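Local coordinates for protein cGAS/DncV-like nucleotidyltransferase in E. coli homolog (Rhodothermus marinus SG0.5JP17-172, PDB 6E0K) that makes the cyclic dinucleotide second messenger 3',3'-cUAMP from UTP and ATP in a CBASS antiphage defence system, using magnesium, at residues Y34-G39 with S97-A102; V64-S69 with E151-Y156; Y90-F95 with V132-R137. All coordinates share one frame; numbering follows the deposited sequence.

Interaction 1. Residues Y34-G39 with S97-A102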
loop_
_atom_site.group_PDB
_atom_site.type_symbol
_atom_site.label_atom_id
_atom_site.label_comp_id
_atom_site.label_asym_id
_atom_site.label_seq_id
_atom_site.Cartn_x
_atom_site.Cartn_y
_atom_site.Cartn_z
ATOM N N TYR A 34 -16.090 -15.268 -16.664
ATOM C CA TYR A 34 -16.039 -16.567 -16.015
ATOM C C TYR A 34 -17.345 -16.856 -15.282
ATOM O O TYR A 34 -18.045 -15.942 -14.837
ATOM C CB TYR A 34 -14.862 -16.583 -15.040
ATOM C CG TYR A 34 -14.455 -17.942 -14.512
ATOM C CD1 TYR A 34 -13.720 -18.821 -15.298
ATOM C CD2 TYR A 34 -14.761 -18.324 -13.209
ATOM C CE1 TYR A 34 -13.327 -20.055 -14.813
ATOM C CE2 TYR A 34 -14.375 -19.560 -12.718
ATOM C CZ TYR A 34 -13.648 -20.415 -13.521
ATOM O OH TYR A 34 -13.251 -21.643 -13.048
ATOM N N LYS A 35 -17.679 -18.142 -15.168
ATOM C CA LYS A 35 -18.867 -18.561 -14.431
ATOM C C LYS A 35 -18.440 -18.918 -13.012
ATOM O O LYS A 35 -17.739 -19.913 -12.795
ATOM C CB LYS A 35 -19.560 -19.736 -15.120
ATOM C CG LYS A 35 -20.849 -20.161 -14.429
ATOM C CD LYS A 35 -21.508 -21.341 -15.126
ATOM C CE LYS A 35 -22.782 -21.776 -14.400
ATOM N NZ LYS A 35 -23.831 -20.709 -14.395
ATOM N N TRP A 36 -18.869 -18.111 -12.048
ATOM C CA TRP A 36 -18.396 -18.244 -10.675
ATOM C C TRP A 36 -19.292 -19.196 -9.898
ATOM O O TRP A 36 -20.507 -18.969 -9.827
ATOM C CB TRP A 36 -18.342 -16.887 -10.009
ATOM C CG TRP A 36 -17.328 -16.054 -10.707
ATOM C CD1 TRP A 36 -17.552 -15.159 -11.704
ATOM C CD2 TRP A 36 -15.914 -16.117 -10.527
ATOM N NE1 TRP A 36 -16.358 -14.621 -12.134
ATOM C CE2 TRP A 36 -15.337 -15.191 -11.418
ATOM C CE3 TRP A 36 -15.077 -16.839 -9.665
ATOM C CZ2 TRP A 36 -13.964 -14.982 -11.489
ATOM C CZ3 TRP A 36 -13.722 -16.631 -9.731
ATOM C CH2 TRP A 36 -13.171 -15.709 -10.641
ATOM N N PRO A 37 -18.755 -20.252 -9.312
ATOM C CA PRO A 37 -19.632 -21.238 -8.671
ATOM C C PRO A 37 -20.161 -20.794 -7.316
ATOM O O PRO A 37 -21.208 -21.279 -6.876
ATOM C CB PRO A 37 -18.730 -22.472 -8.547
ATOM C CG PRO A 37 -17.357 -21.928 -8.454
ATOM C CD PRO A 37 -17.345 -20.686 -9.322
ATOM N N LYS A 38 -19.463 -19.888 -6.637
ATOM C CA LYS A 38 -19.804 -19.587 -5.248
ATOM C C LYS A 38 -19.634 -18.108 -4.959
ATOM O O LYS A 38 -19.191 -17.713 -3.878
ATOM C CB LYS A 38 -18.961 -20.423 -4.282
ATOM C CG LYS A 38 -19.069 -21.936 -4.469
ATOM C CD LYS A 38 -20.365 -22.496 -3.901
ATOM C CE LYS A 38 -20.464 -24.000 -4.137
ATOM N NZ LYS A 38 -20.479 -24.340 -5.585
ATOM N N GLY A 39 -19.987 -17.267 -5.911
ATOM C CA GLY A 39 -19.850 -15.850 -5.645
ATOM C C GLY A 39 -18.849 -15.230 -6.599
ATOM O O GLY A 39 -17.765 -15.774 -6.850
ATOM N N SER A 97 -7.986 -21.225 -7.557
ATOM C CA SER A 97 -7.977 -21.998 -8.799
ATOM C C SER A 97 -8.979 -21.450 -9.809
ATOM O O SER A 97 -8.716 -21.444 -11.023
ATOM C CB SER A 97 -8.250 -23.465 -8.496
ATOM O OG SER A 97 -7.140 -24.020 -7.809
ATOM N N ASP A 98 -10.127 -20.958 -9.328
ATOM C CA ASP A 98 -11.090 -20.352 -10.245
ATOM C C ASP A 98 -10.559 -19.049 -10.830
ATOM O O ASP A 98 -10.725 -18.791 -12.031
ATOM C CB ASP A 98 -12.422 -20.104 -9.537
ATOM C CG ASP A 98 -13.276 -21.353 -9.453
ATOM O OD1 ASP A 98 -13.266 -22.163 -10.410
ATOM O OD2 ASP A 98 -13.965 -21.525 -8.418
ATOM N N VAL A 99 -9.954 -18.196 -9.994
ATOM C CA VAL A 99 -9.397 -16.943 -10.506
ATOM C C VAL A 99 -8.311 -17.230 -11.534
ATOM O O VAL A 99 -8.276 -16.615 -12.607
ATOM C CB VAL A 99 -8.861 -16.070 -9.359
ATOM C CG1 VAL A 99 -8.183 -14.832 -9.928
ATOM C CG2 VAL A 99 -9.985 -15.649 -8.418
ATOM N N GLU A 100 -7.412 -18.175 -11.224
ATOM C CA GLU A 100 -6.356 -18.531 -12.173
ATOM C C GLU A 100 -6.943 -19.013 -13.498
ATOM O O GLU A 100 -6.476 -18.610 -14.572
ATOM C CB GLU A 100 -5.438 -19.590 -11.560
ATOM C CG GLU A 100 -4.216 -19.953 -12.401
ATOM C CD GLU A 100 -3.395 -21.058 -11.753
ATOM O OE1 GLU A 100 -4.000 -22.001 -11.194
ATOM O OE2 GLU A 100 -2.150 -20.984 -11.789
ATOM N N ARG A 101 -7.981 -19.854 -13.442
ATOM C CA ARG A 101 -8.609 -20.336 -14.669
ATOM C C ARG A 101 -9.238 -19.192 -15.453
ATOM O O ARG A 101 -9.103 -19.125 -16.678
ATOM C CB ARG A 101 -9.665 -21.393 -14.342
ATOM C CG ARG A 101 -9.108 -22.798 -14.220
ATOM C CD ARG A 101 -10.226 -23.828 -14.195
ATOM N NE ARG A 101 -10.950 -23.792 -12.928
ATOM C CZ ARG A 101 -10.520 -24.384 -11.819
ATOM N NH1 ARG A 101 -9.371 -25.047 -11.831
ATOM N NH2 ARG A 101 -11.228 -24.308 -10.700
ATOM N N ALA A 102 -9.919 -18.281 -14.760
ATOM C CA ALA A 102 -10.552 -17.148 -15.426
ATOM C C ALA A 102 -9.523 -16.288 -16.143
ATOM O O ALA A 102 -9.725 -15.880 -17.294
ATOM C CB ALA A 102 -11.314 -16.311 -14.400
#
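The hydroxyl of Tyr-34 is the polar centre of this contact, because it both gives and receives a hydrogen bond. It donates to Asp-98 OD1, with OH to OD1 at 2.7 Å, and meets that oxygen from above the carboxylate plane. In return it accepts from Arg-101, whose NE lies 3.2 Å from Tyr-34 OH in a fairly straight bond (160° at the hydrogen) within the guanidinium plane. A phenol suits this place, since a single oxygen can serve an acid and a base at once. The two partners, three residues apart in the helix, are themselves joined by a salt bridge, Arg-101 NH2 to Asp-98 OD1, 3.0 Å, so OD1 takes two donors. A bend at chi3 (-72°) folds the arginine back toward the aspartate. Tyr-90 OH holds the other carboxylate oxygen, OD2, and the nearby guanidinium of Arg-101, with the hydroxyl donors, would favour the ionised form of this buried acid.

At the other end of the Tyr-34 ring, CG lies 3.5 Å from Ala-102 CB; the small methyl lets the aromatic come close to the backbone. The ring runs along the helix from Ala-102 to Asp-98, sent there by a CG anti to the backbone N (chi1 -166°). Trp-36 adds the apolar part: CZ3 comes to 3.7 Å from Asp-98 CB, while Val-99 CG2 meets the indole edge at CH2, 3.9 Å away. Tyr-34 CD2 sits over the centre of one indole face, 3.5 Å above its plane, so the two aromatics brace each other. Indole NE1 bonds to Leu-31 O, fixing the ring's rotation.

The contact thus packs the loop between helix 18-32 and strand 42-45 against helix 92-107, with Trp-36 also touching Phe-95 on that helix and Val-99 reaching Leu-119 of strand 119-122.

Interaction 2. Residues V64-S69 with E151-Y156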
loop_
_atom_site.group_PDB
_atom_site.type_symbol
_atom_site.label_atom_id
_atom_site.label_comp_id
_atom_site.label_asym_id
_atom_site.label_seq_id
_atom_site.Cartn_x
_atom_site.Cartn_y
_atom_site.Cartn_z
ATOM N N VAL A 64 -6.464 -6.189 -6.506
ATOM C CA VAL A 64 -7.022 -7.086 -5.497
ATOM C C VAL A 64 -8.260 -7.765 -6.078
ATOM O O VAL A 64 -9.174 -7.091 -6.561
ATOM C CB VAL A 64 -7.387 -6.321 -4.215
ATOM C CG1 VAL A 64 -7.898 -7.305 -3.166
ATOM C CG2 VAL A 64 -6.189 -5.558 -3.671
ATOM N N VAL A 65 -8.291 -9.092 -6.019
ATOM C CA VAL A 65 -9.441 -9.884 -6.441
ATOM C C VAL A 65 -9.977 -10.554 -5.181
ATOM O O VAL A 65 -9.345 -11.471 -4.641
ATOM C CB VAL A 65 -9.047 -10.894 -7.527
ATOM C CG1 VAL A 65 -10.198 -11.821 -7.843
ATOM C CG2 VAL A 65 -8.645 -10.134 -8.792
ATOM N N GLN A 66 -11.104 -10.063 -4.673
ATOM C CA GLN A 66 -11.548 -10.378 -3.315
ATOM C C GLN A 66 -12.913 -11.052 -3.337
ATOM O O GLN A 66 -13.887 -10.490 -3.854
ATOM C CB GLN A 66 -11.589 -9.109 -2.460
ATOM C CG GLN A 66 -12.172 -9.356 -1.068
ATOM C CD GLN A 66 -12.018 -8.155 -0.156
ATOM O OE1 GLN A 66 -10.973 -7.494 -0.153
ATOM N NE2 GLN A 66 -13.043 -7.878 0.648
ATOM N N LEU A 67 -12.986 -12.251 -2.756
ATOM C CA LEU A 67 -14.252 -12.960 -2.627
ATOM C C LEU A 67 -14.984 -12.455 -1.395
ATOM O O LEU A 67 -14.405 -12.404 -0.304
ATOM C CB LEU A 67 -13.999 -14.462 -2.513
ATOM C CG LEU A 67 -15.258 -15.310 -2.459
ATOM C CD1 LEU A 67 -15.968 -15.225 -3.787
ATOM C CD2 LEU A 67 -14.922 -16.754 -2.086
ATOM N N ASN A 68 -16.252 -12.069 -1.564
ATOM C CA ASN A 68 -17.053 -11.534 -0.467
ATOM C C ASN A 68 -18.260 -12.382 -0.110
ATOM O O ASN A 68 -19.002 -12.014 0.808
ATOM C CB ASN A 68 -17.523 -10.114 -0.802
ATOM C CG ASN A 68 -16.396 -9.122 -0.779
ATOM O OD1 ASN A 68 -15.624 -9.091 0.177
ATOM N ND2 ASN A 68 -16.285 -8.306 -1.825
ATOM N N SER A 69 -18.480 -13.501 -0.792
ATOM C CA SER A 69 -19.631 -14.328 -0.456
ATOM C C SER A 69 -19.395 -15.137 0.805
ATOM O O SER A 69 -20.347 -15.640 1.408
ATOM C CB SER A 69 -19.955 -15.251 -1.625
ATOM O OG SER A 69 -18.843 -16.091 -1.896
ATOM N N GLU A 151 -13.315 -4.834 8.565
ATOM C CA GLU A 151 -13.180 -5.645 7.364
ATOM C C GLU A 151 -11.795 -5.473 6.763
ATOM O O GLU A 151 -11.343 -4.338 6.542
ATOM C CB GLU A 151 -14.236 -5.292 6.316
ATOM C CG GLU A 151 -14.228 -6.273 5.150
ATOM C CD GLU A 151 -15.006 -5.775 3.951
ATOM O OE1 GLU A 151 -16.210 -5.499 4.104
ATOM O OE2 GLU A 151 -14.408 -5.659 2.861
ATOM N N GLY A 152 -11.138 -6.597 6.498
ATOM C CA GLY A 152 -9.932 -6.669 5.708
ATOM C C GLY A 152 -10.061 -7.779 4.685
ATOM O O GLY A 152 -11.154 -8.103 4.221
ATOM N N MET A 153 -8.920 -8.363 4.336
ATOM C CA MET A 153 -8.910 -9.525 3.463
ATOM C C MET A 153 -7.737 -10.398 3.868
ATOM O O MET A 153 -6.839 -9.966 4.598
ATOM C CB MET A 153 -8.833 -9.128 1.977
ATOM C CG MET A 153 -7.720 -8.149 1.625
ATOM S SD MET A 153 -6.102 -8.944 1.527
ATOM C CE MET A 153 -5.306 -7.952 0.246
ATOM N N THR A 154 -7.749 -11.638 3.393
ATOM C CA THR A 154 -6.697 -12.560 3.779
ATOM C C THR A 154 -6.401 -13.531 2.643
ATOM O O THR A 154 -7.257 -13.812 1.796
ATOM C CB THR A 154 -7.073 -13.321 5.069
ATOM O OG1 THR A 154 -5.939 -14.055 5.558
ATOM C CG2 THR A 154 -8.214 -14.278 4.817
ATOM N N PHE A 155 -5.170 -14.036 2.637
ATOM C CA PHE A 155 -4.749 -15.019 1.653
ATOM C C PHE A 155 -3.709 -15.920 2.302
ATOM O O PHE A 155 -3.093 -15.562 3.305
ATOM C CB PHE A 155 -4.189 -14.357 0.381
ATOM C CG PHE A 155 -3.117 -13.327 0.646
ATOM C CD1 PHE A 155 -3.456 -12.009 0.913
ATOM C CD2 PHE A 155 -1.774 -13.680 0.634
ATOM C CE1 PHE A 155 -2.478 -11.054 1.168
ATOM C CE2 PHE A 155 -0.795 -12.731 0.877
ATOM C CZ PHE A 155 -1.150 -11.414 1.147
ATOM N N TYR A 156 -3.553 -17.110 1.735
ATOM C CA TYR A 156 -2.612 -18.104 2.229
ATOM C C TYR A 156 -1.333 -18.029 1.406
ATOM O O TYR A 156 -1.362 -17.706 0.215
ATOM C CB TYR A 156 -3.226 -19.507 2.151
ATOM C CG TYR A 156 -2.462 -20.610 2.841
ATOM C CD1 TYR A 156 -2.307 -20.627 4.228
ATOM C CD2 TYR A 156 -1.931 -21.676 2.118
ATOM C CE1 TYR A 156 -1.628 -21.661 4.864
ATOM C CE2 TYR A 156 -1.258 -22.704 2.741
ATOM C CZ TYR A 156 -1.098 -22.696 4.116
ATOM O OH TYR A 156 -0.429 -23.733 4.737
HETATM O O HOH W 1 -11.118 -5.836 2.414
#
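The side-chain amide of Gln-66 and the carboxylate of Glu-151 cross obliquely, their planes 73° apart. The rotation of the amide is set by Asn-68, two residues on: Gln-66 NE2 donates to Asn-68 OD1 at 2.9 Å, within the amide plane and on a lone pair of the carbonyl. Toward Glu-151 OE2 the same NE2 makes only a weak bond, 3.4 Å long and bent to 142°; Lys-169 is the stronger partner of that oxygen, as a salt bridge. Glutamine fits because its amide carries acceptor and donor side by side: Tyr-44 OH and a water 3.1 Å away meet OE1, Asn-68 meets NE2. The water also makes a weak contact with Gly-152 O.

Met-153 supplies the apolar side. Gln-66 OE1 lies 3.4 Å from Met-153 CB, and the bent, flexible thioether carries CE to 4.3 Å from Val-64 CG1, a loose contact. This side borders nucleotide-binding residues: the side chains of Val-64 and Met-153 lie about 4 Å from those of Gln-46 (ATP, UTP) and Asn-166 (UTP).

Segments 64-68 and 151-156 run at 105°, nearly perpendicular; their parent strands 61-68 and 150-157 flank strand 127-138, whose Cys-133 touches Val-64, Gln-66 and Met-153.

Interaction 3. Residues Y90-F95 with V132-R137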
loop_
_atom_site.group_PDB
_atom_site.type_symbol
_atom_site.label_atom_id
_atom_site.label_comp_id
_atom_site.label_asym_id
_atom_site.label_seq_id
_atom_site.Cartn_x
_atom_site.Cartn_y
_atom_site.Cartn_z
ATOM N N TYR A 90 -16.508 -23.781 0.076
ATOM C CA TYR A 90 -15.668 -23.210 -0.962
ATOM C C TYR A 90 -14.496 -22.528 -0.272
ATOM O O TYR A 90 -14.693 -21.621 0.548
ATOM C CB TYR A 90 -16.496 -22.219 -1.775
ATOM C CG TYR A 90 -15.880 -21.625 -3.017
ATOM C CD1 TYR A 90 -15.613 -22.401 -4.130
ATOM C CD2 TYR A 90 -15.645 -20.259 -3.088
ATOM C CE1 TYR A 90 -15.109 -21.824 -5.292
ATOM C CE2 TYR A 90 -15.136 -19.681 -4.226
ATOM C CZ TYR A 90 -14.869 -20.461 -5.315
ATOM O OH TYR A 90 -14.374 -19.882 -6.469
ATOM N N THR A 91 -13.291 -22.982 -0.574
ATOM C CA THR A 91 -12.109 -22.548 0.160
ATOM C C THR A 91 -11.347 -21.470 -0.600
ATOM O O THR A 91 -11.568 -21.235 -1.784
ATOM C CB THR A 91 -11.166 -23.722 0.402
ATOM O OG1 THR A 91 -10.685 -24.194 -0.858
ATOM C CG2 THR A 91 -11.886 -24.866 1.122
ATOM N N TRP A 92 -10.395 -20.842 0.102
ATOM C CA TRP A 92 -9.490 -19.929 -0.588
ATOM C C TRP A 92 -8.758 -20.654 -1.710
ATOM O O TRP A 92 -8.578 -20.108 -2.807
ATOM C CB TRP A 92 -8.502 -19.312 0.415
ATOM C CG TRP A 92 -7.460 -18.465 -0.223
ATOM C CD1 TRP A 92 -7.531 -17.117 -0.475
ATOM C CD2 TRP A 92 -6.195 -18.899 -0.727
ATOM N NE1 TRP A 92 -6.383 -16.693 -1.091
ATOM C CE2 TRP A 92 -5.547 -17.765 -1.265
ATOM C CE3 TRP A 92 -5.546 -20.136 -0.776
ATOM C CZ2 TRP A 92 -4.283 -17.832 -1.838
ATOM C CZ3 TRP A 92 -4.289 -20.198 -1.353
ATOM C CH2 TRP A 92 -3.671 -19.056 -1.872
ATOM N N ASN A 93 -8.355 -21.901 -1.455
ATOM C CA ASN A 93 -7.686 -22.706 -2.466
ATOM C C ASN A 93 -8.573 -22.907 -3.700
ATOM O O ASN A 93 -8.112 -22.759 -4.841
ATOM C CB ASN A 93 -7.284 -24.035 -1.822
ATOM C CG ASN A 93 -6.532 -24.940 -2.750
ATOM O OD1 ASN A 93 -5.560 -24.535 -3.383
ATOM N ND2 ASN A 93 -6.972 -26.187 -2.832
ATOM N N ASP A 94 -9.857 -23.240 -3.486
ATOM C CA ASP A 94 -10.801 -23.370 -4.594
ATOM C C ASP A 94 -10.927 -22.062 -5.355
ATOM O O ASP A 94 -10.939 -22.041 -6.593
ATOM C CB ASP A 94 -12.194 -23.764 -4.078
ATOM C CG ASP A 94 -12.272 -25.168 -3.530
ATOM O OD1 ASP A 94 -11.605 -26.101 -4.040
ATOM O OD2 ASP A 94 -13.068 -25.332 -2.579
ATOM N N PHE A 95 -11.094 -20.967 -4.615
ATOM C CA PHE A 95 -11.280 -19.659 -5.227
ATOM C C PHE A 95 -10.072 -19.279 -6.065
ATOM O O PHE A 95 -10.212 -18.824 -7.203
ATOM C CB PHE A 95 -11.533 -18.629 -4.128
ATOM C CG PHE A 95 -11.632 -17.221 -4.628
ATOM C CD1 PHE A 95 -12.553 -16.891 -5.599
ATOM C CD2 PHE A 95 -10.830 -16.234 -4.086
ATOM C CE1 PHE A 95 -12.658 -15.586 -6.048
ATOM C CE2 PHE A 95 -10.932 -14.929 -4.515
ATOM C CZ PHE A 95 -11.860 -14.625 -5.498
ATOM N N VAL A 132 -5.073 -12.571 -4.749
ATOM C CA VAL A 132 -6.313 -13.331 -4.662
ATOM C C VAL A 132 -6.609 -13.548 -3.188
ATOM O O VAL A 132 -5.788 -14.122 -2.465
ATOM C CB VAL A 132 -6.193 -14.669 -5.403
ATOM C CG1 VAL A 132 -7.458 -15.477 -5.214
ATOM C CG2 VAL A 132 -5.916 -14.431 -6.880
ATOM N N CYS A 133 -7.763 -13.072 -2.722
ATOM C CA CYS A 133 -8.002 -13.064 -1.280
ATOM C C CYS A 133 -9.482 -13.248 -0.987
ATOM O O CYS A 133 -10.329 -13.137 -1.866
ATOM C CB CYS A 133 -7.495 -11.770 -0.645
ATOM S SG CYS A 133 -8.216 -10.258 -1.330
ATOM N N ILE A 134 -9.782 -13.545 0.279
ATOM C CA ILE A 134 -11.151 -13.645 0.763
ATOM C C ILE A 134 -11.344 -12.589 1.845
ATOM O O ILE A 134 -10.412 -12.247 2.582
ATOM C CB ILE A 134 -11.456 -15.063 1.296
ATOM C CG1 ILE A 134 -11.403 -16.081 0.157
ATOM C CG2 ILE A 134 -12.820 -15.106 1.967
ATOM C CD1 ILE A 134 -11.740 -17.473 0.608
ATOM N N GLN A 135 -12.549 -12.040 1.909
ATOM C CA GLN A 135 -12.884 -11.075 2.949
ATOM C C GLN A 135 -12.511 -11.636 4.319
ATOM O O GLN A 135 -12.736 -12.811 4.596
ATOM C CB GLN A 135 -14.381 -10.773 2.893
ATOM C CG GLN A 135 -14.860 -9.731 3.882
ATOM C CD GLN A 135 -16.372 -9.598 3.851
ATOM O OE1 GLN A 135 -17.049 -9.838 4.847
ATOM N NE2 GLN A 135 -16.911 -9.240 2.688
ATOM N N TYR A 136 -11.899 -10.799 5.150
ATOM C CA TYR A 136 -11.545 -11.155 6.519
ATOM C C TYR A 136 -12.284 -10.212 7.457
ATOM O O TYR A 136 -12.281 -8.998 7.243
ATOM C CB TYR A 136 -10.033 -11.043 6.746
ATOM C CG TYR A 136 -9.621 -11.462 8.138
ATOM C CD1 TYR A 136 -9.387 -12.794 8.432
ATOM C CD2 TYR A 136 -9.478 -10.526 9.159
ATOM C CE1 TYR A 136 -9.000 -13.196 9.718
ATOM C CE2 TYR A 136 -9.104 -10.910 10.429
ATOM C CZ TYR A 136 -8.865 -12.242 10.707
ATOM O OH TYR A 136 -8.486 -12.605 11.973
ATOM N N ARG A 137 -12.938 -10.767 8.471
ATOM C CA ARG A 137 -13.641 -9.970 9.467
ATOM C C ARG A 137 -12.937 -10.118 10.806
ATOM O O ARG A 137 -12.874 -11.221 11.362
ATOM C CB ARG A 137 -15.101 -10.414 9.594
ATOM C CG ARG A 137 -15.916 -10.191 8.325
ATOM C CD ARG A 137 -17.388 -10.481 8.599
ATOM N NE ARG A 137 -18.195 -10.415 7.383
ATOM C CZ ARG A 137 -19.509 -10.605 7.356
ATOM N NH1 ARG A 137 -20.173 -10.870 8.476
ATOM N NH2 ARG A 137 -20.163 -10.531 6.199
#
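One hydrogen bond crosses this contact. Trp-92 NE1 donates to the main-chain oxygen of Val-132, with NE1 to O at 3.0 Å and 163° at the hydrogen. The oxygen lies in the indole plane, yet the donor stands above the carbonyl plane rather than on a lone pair. Tryptophan suits the spot: its broad ring fills space while its single N-H is spent on a strand carbonyl. CG anti to the backbone N (chi1 175°) sends the indole from the helix start to the strand, so that it meets Val-132 O and Cys-133 CA with its edge.

Apolar contacts accompany that bond. Ile-134 extends its CG1 branch toward the first turn, with CD1 3.5 Å from Trp-92 CA and 3.7 Å from Trp-92 CB, so a long branched side chain reaches the helix backbone. One turn on, Phe-95 leans over the strand, its CE2 3.6 Å from Val-132 CG1. The same CE2 is 3.3 Å from Cys-133 O. Phenylalanine suits the place because its ring carbons CE2 and CD2 can pack on a valine methyl and a strand carbonyl alike.

Capping bonds fix where the helix begins. Thr-91 is the N-cap: its OG1 accepts from Asp-94 N at 2.9 Å, and Asp-94 OD2 accepts in turn from Thr-91 N at 3.1 Å. This reciprocal pair is a capping box, and both short side chains suit it: the threonine oxygen reaches forward to the N-H of Asp-94, and the aspartate carboxylate reaches back to the N-H of Thr-91.

Helix 92-107 therefore starts against strand 127-138 in the sheet. Trp-92 also touches Phe-155 and Tyr-156 of strand 150-157, while Phe-95 packs on Leu-67 of strand 61-68.

All three contacts lie on the same side of the chain's centre. Interactions 2 and 3 have centres about 6 Å apart; the centre of interaction 1 is about 12 Å from that of interaction 3 and 14 Å from that of interaction 2. Helix 92-107 is shared by interactions 1 and 3, while strand 127-138 of interaction 3 lies between the two strands of interaction 2 in the sheet. Along the chain, interaction 1 crosses both others, and interaction 3 is nested within the loop closed by interaction 2. Together they join the 34-39 loop, helix 92-107 and the central sheet of the nucleotidyltransferase domain, a sheet that continues to the magnesium-binding residues Asp-62 and Asp-129.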